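Local coordinates for protein ten1 (PDB 3KF6) that probably binds single-stranded telomeric DNA, is required for telomere maintenance and forms a complex with stn1, at residues B[38-43]-B[64-69]. Numbering follows the deposited sequence.
Sequences LRLIDG and EWLNIV
Leu40 and Ile68 meet tip to tip across the interior of the OB fold, a curled beta-barrel. Strands 38-42 and 65-69 are not sheet neighbours; both pair with strand 23-34. They cross at -104°, with axes 8.9 Å apart at closest approach, and no hydrogen bond joins them. Apolar side chains bridge the distance between them.

Leu40 and Leu66 mark the crossing, with their CA atoms 8.6 Å apart. The CB atoms of Leu38, Leu40, Leu66 and Ile68 point toward the opposing strand. Leu40 CG lies beside the backbone N (chi1 -65°), and from it the two branches part, one to Ile68 and one toward Leu66. CD1 of Leu40 presses on CG1 of Ile68 at 3.6 Å. The other branch of Leu40, CD2, comes only loosely near Leu66 CD1, at 4.5 Å. The same Leu66 methyl is met more closely by Leu38, CD1 to CD1 at 3.8 Å. Leu66 CD1 thus faces the shallow notch between Leu38 CD1 and Leu40 CD2, closer to the former. Leu40 also packs on Val47 and Cys49 of strand 45-50, and Ile83 of strand 77-85 packs against both Leu66 and Ile68.

The second patch lies at the Asp42 end of the strand. The CB of Trp65 points away from strand 38-42, but the CZ3–CH2 rim of its indole reaches back to Ile41 and Asp42. The Trp65 side chain also packs on Leu27 of strand 23-34. The backbone O of Ile41 lies obliquely to the ring, 4.1 Å from Trp65 CH2. An alanine in place of Trp65 removes the indole and would probably open a gap beside Ile41 O and the Asp42 carboxylate. The Asp42 carboxylate stands perpendicular to the indole, its OD1 in the ring plane at the edge, 3.6 Å from Trp65 CH2.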
ATOM      1  N   LEU B  38      21.658   1.870  -8.402  1.00 28.85           N
ATOM      2  CA  LEU B  38      20.765   1.229  -9.350  1.00 27.12           C
ATOM      3  C   LEU B  38      20.113   2.340 -10.166  1.00 26.08           C
ATOM      4  O   LEU B  38      19.473   3.231  -9.608  1.00 25.15           O
ATOM      5  CB  LEU B  38      19.695   0.444  -8.589  1.00 29.30           C
ATOM      6  CG  LEU B  38      18.918  -0.676  -9.279  1.00 32.26           C
ATOM      7  CD1 LEU B  38      17.724  -1.028  -8.400  1.00 31.73           C
ATOM      8  CD2 LEU B  38      18.459  -0.250 -10.663  1.00 34.36           C
ATOM      9  N   ARG B  39      20.284   2.300 -11.483  1.00 24.02           N
ATOM     10  CA  ARG B  39      19.687   3.317 -12.336  1.00 23.39           C
ATOM     11  C   ARG B  39      18.426   2.738 -12.964  1.00 21.32           C
ATOM     12  O   ARG B  39      18.480   1.728 -13.664  1.00 20.81           O
ATOM     13  CB  ARG B  39      20.676   3.751 -13.424  1.00 28.37           C
ATOM     14  CG  ARG B  39      20.159   4.866 -14.326  1.00 31.35           C
ATOM     15  CD  ARG B  39      21.292   5.501 -15.126  1.00 36.99           C
ATOM     16  NE  ARG B  39      20.826   6.590 -15.982  1.00 41.66           N
ATOM     17  CZ  ARG B  39      20.223   6.421 -17.155  1.00 43.90           C
ATOM     18  NH1 ARG B  39      20.011   5.199 -17.622  1.00 45.83           N
ATOM     19  NH2 ARG B  39      19.832   7.475 -17.861  1.00 44.89           N
ATOM     20  N   LEU B  40      17.287   3.372 -12.688  1.00 20.57           N
ATOM     21  CA  LEU B  40      16.012   2.916 -13.229  1.00 19.77           C
ATOM     22  C   LEU B  40      15.449   3.928 -14.207  1.00 20.41           C
ATOM     23  O   LEU B  40      15.603   5.136 -14.027  1.00 22.07           O
ATOM     24  CB  LEU B  40      14.993   2.699 -12.114  1.00 19.70           C
ATOM     25  CG  LEU B  40      15.262   1.592 -11.102  1.00 21.92           C
ATOM     26  CD1 LEU B  40      14.088   1.515 -10.137  1.00 22.00           C
ATOM     27  CD2 LEU B  40      15.433   0.263 -11.814  1.00 22.48           C
ATOM     28  N   ILE B  41      14.785   3.431 -15.242  1.00 20.58           N
ATOM     29  CA  ILE B  41      14.201   4.311 -16.237  1.00 22.63           C
ATOM     30  C   ILE B  41      12.760   3.927 -16.523  1.00 22.36           C
ATOM     31  O   ILE B  41      12.316   2.822 -16.215  1.00 20.24           O
ATOM     32  CB  ILE B  41      14.973   4.251 -17.575  1.00 24.51           C
ATOM     33  CG1 ILE B  41      14.876   2.843 -18.166  1.00 25.77           C
ATOM     34  CG2 ILE B  41      16.434   4.635 -17.356  1.00 25.52           C
ATOM     35  CD1 ILE B  41      15.526   2.700 -19.530  1.00 27.86           C
ATOM     36  N   ASP B  42      12.038   4.873 -17.103  1.00 23.79           N
ATOM     37  CA  ASP B  42      10.656   4.672 -17.505  1.00 24.27           C
ATOM     38  C   ASP B  42      10.484   5.650 -18.656  1.00 25.28           C
ATOM     39  O   ASP B  42      10.322   6.851 -18.444  1.00 26.49           O
ATOM     40  CB  ASP B  42       9.692   4.992 -16.364  1.00 25.08           C
ATOM     41  CG  ASP B  42       8.259   4.628 -16.699  1.00 27.00           C
ATOM     42  OD1 ASP B  42       8.056   3.845 -17.652  1.00 27.79           O
ATOM     43  OD2 ASP B  42       7.339   5.115 -16.013  1.00 27.92           O
ATOM     44  N   GLY B  43      10.555   5.131 -19.875  1.00 26.13           N
ATOM     45  CA  GLY B  43      10.447   5.993 -21.035  1.00 28.47           C
ATOM     46  C   GLY B  43      11.702   6.844 -21.111  1.00 29.21           C
ATOM     47  O   GLY B  43      12.818   6.320 -21.059  1.00 28.87           O
ATOM     48  N   GLU B  64      14.765  -5.581 -16.345  1.00 24.04           N
ATOM     49  CA  GLU B  64      13.665  -6.147 -15.575  1.00 22.26           C
ATOM     50  C   GLU B  64      12.997  -5.005 -14.812  1.00 21.50           C
ATOM     51  O   GLU B  64      13.625  -3.973 -14.538  1.00 20.37           O
ATOM     52  CB  GLU B  64      14.145  -7.232 -14.610  1.00 22.43           C
ATOM     53  CG  GLU B  64      14.860  -6.754 -13.364  1.00 25.33           C
ATOM     54  CD  GLU B  64      15.021  -7.880 -12.361  1.00 27.58           C
ATOM     55  OE1 GLU B  64      13.989  -8.353 -11.845  1.00 28.33           O
ATOM     56  OE2 GLU B  64      16.165  -8.302 -12.095  1.00 27.67           O
ATOM     57  N   TRP B  65      11.722  -5.182 -14.486  1.00 19.87           N
ATOM     58  CA  TRP B  65      10.974  -4.147 -13.787  1.00 18.74           C
ATOM     59  C   TRP B  65      10.902  -4.375 -12.284  1.00 18.15           C
ATOM     60  O   TRP B  65      10.640  -5.488 -11.821  1.00 17.31           O
ATOM     61  CB  TRP B  65       9.571  -4.029 -14.384  1.00 19.43           C
ATOM     62  CG  TRP B  65       9.580  -3.411 -15.763  1.00 21.02           C
ATOM     63  CD1 TRP B  65       9.811  -4.043 -16.952  1.00 22.48           C
ATOM     64  CD2 TRP B  65       9.383  -2.027 -16.076  1.00 21.83           C
ATOM     65  NE1 TRP B  65       9.769  -3.137 -17.987  1.00 23.09           N
ATOM     66  CE2 TRP B  65       9.510  -1.892 -17.476  1.00 22.54           C
ATOM     67  CE3 TRP B  65       9.115  -0.887 -15.306  1.00 20.87           C
ATOM     68  CZ2 TRP B  65       9.377  -0.659 -18.124  1.00 23.45           C
ATOM     69  CZ3 TRP B  65       8.983   0.341 -15.950  1.00 22.80           C
ATOM     70  CH2 TRP B  65       9.115   0.443 -17.347  1.00 21.60           C
ATOM     71  N   LEU B  66      11.134  -3.303 -11.531  1.00 16.02           N
ATOM     72  CA  LEU B  66      11.132  -3.361 -10.074  1.00 14.88           C
ATOM     73  C   LEU B  66      10.213  -2.334  -9.432  1.00 14.12           C
ATOM     74  O   LEU B  66      10.064  -1.226  -9.944  1.00 15.73           O
ATOM     75  CB  LEU B  66      12.543  -3.096  -9.543  1.00 16.95           C
ATOM     76  CG  LEU B  66      13.672  -4.025  -9.987  1.00 16.85           C
ATOM     77  CD1 LEU B  66      14.994  -3.506  -9.430  1.00 18.84           C
ATOM     78  CD2 LEU B  66      13.391  -5.440  -9.493  1.00 18.49           C
ATOM     79  N   ASN B  67       9.597  -2.719  -8.318  1.00 13.93           N
ATOM     80  CA  ASN B  67       8.760  -1.796  -7.547  1.00 15.63           C
ATOM     81  C   ASN B  67       9.703  -1.274  -6.468  1.00 16.46           C
ATOM     82  O   ASN B  67      10.412  -2.051  -5.826  1.00 15.61           O
ATOM     83  CB  ASN B  67       7.580  -2.507  -6.881  1.00 17.59           C
ATOM     84  CG  ASN B  67       6.409  -2.703  -7.816  1.00 20.95           C
ATOM     85  OD1 ASN B  67       6.012  -1.789  -8.542  1.00 23.68           O
ATOM     86  ND2 ASN B  67       5.834  -3.898  -7.794  1.00 24.50           N
ATOM     87  N   ILE B  68       9.697   0.037  -6.263  1.00 14.84           N
ATOM     88  CA  ILE B  68      10.579   0.670  -5.295  1.00 16.05           C
ATOM     89  C   ILE B  68       9.829   1.535  -4.295  1.00 14.68           C
ATOM     90  O   ILE B  68       8.914   2.256  -4.667  1.00 15.39           O
ATOM     91  CB  ILE B  68      11.590   1.619  -6.010  1.00 15.59           C
ATOM     92  CG1 ILE B  68      12.489   0.825  -6.959  1.00 17.26           C
ATOM     93  CG2 ILE B  68      12.432   2.378  -4.985  1.00 18.66           C
ATOM     94  CD1 ILE B  68      13.428  -0.124  -6.263  1.00 19.20           C
ATOM     95  N   VAL B  69      10.209   1.428  -3.027  1.00 15.56           N
ATOM     96  CA  VAL B  69       9.670   2.302  -1.993  1.00 14.79           C
ATOM     97  C   VAL B  69      10.936   2.901  -1.402  1.00 16.89           C
ATOM     98  O   VAL B  69      11.845   2.171  -1.008  1.00 18.52           O
ATOM     99  CB  VAL B  69       8.905   1.565  -0.882  1.00 15.00           C
ATOM    100  CG1 VAL B  69       8.530   2.569   0.225  1.00 16.44           C
ATOM    101  CG2 VAL B  69       7.647   0.935  -1.445  1.00 15.69           C
TER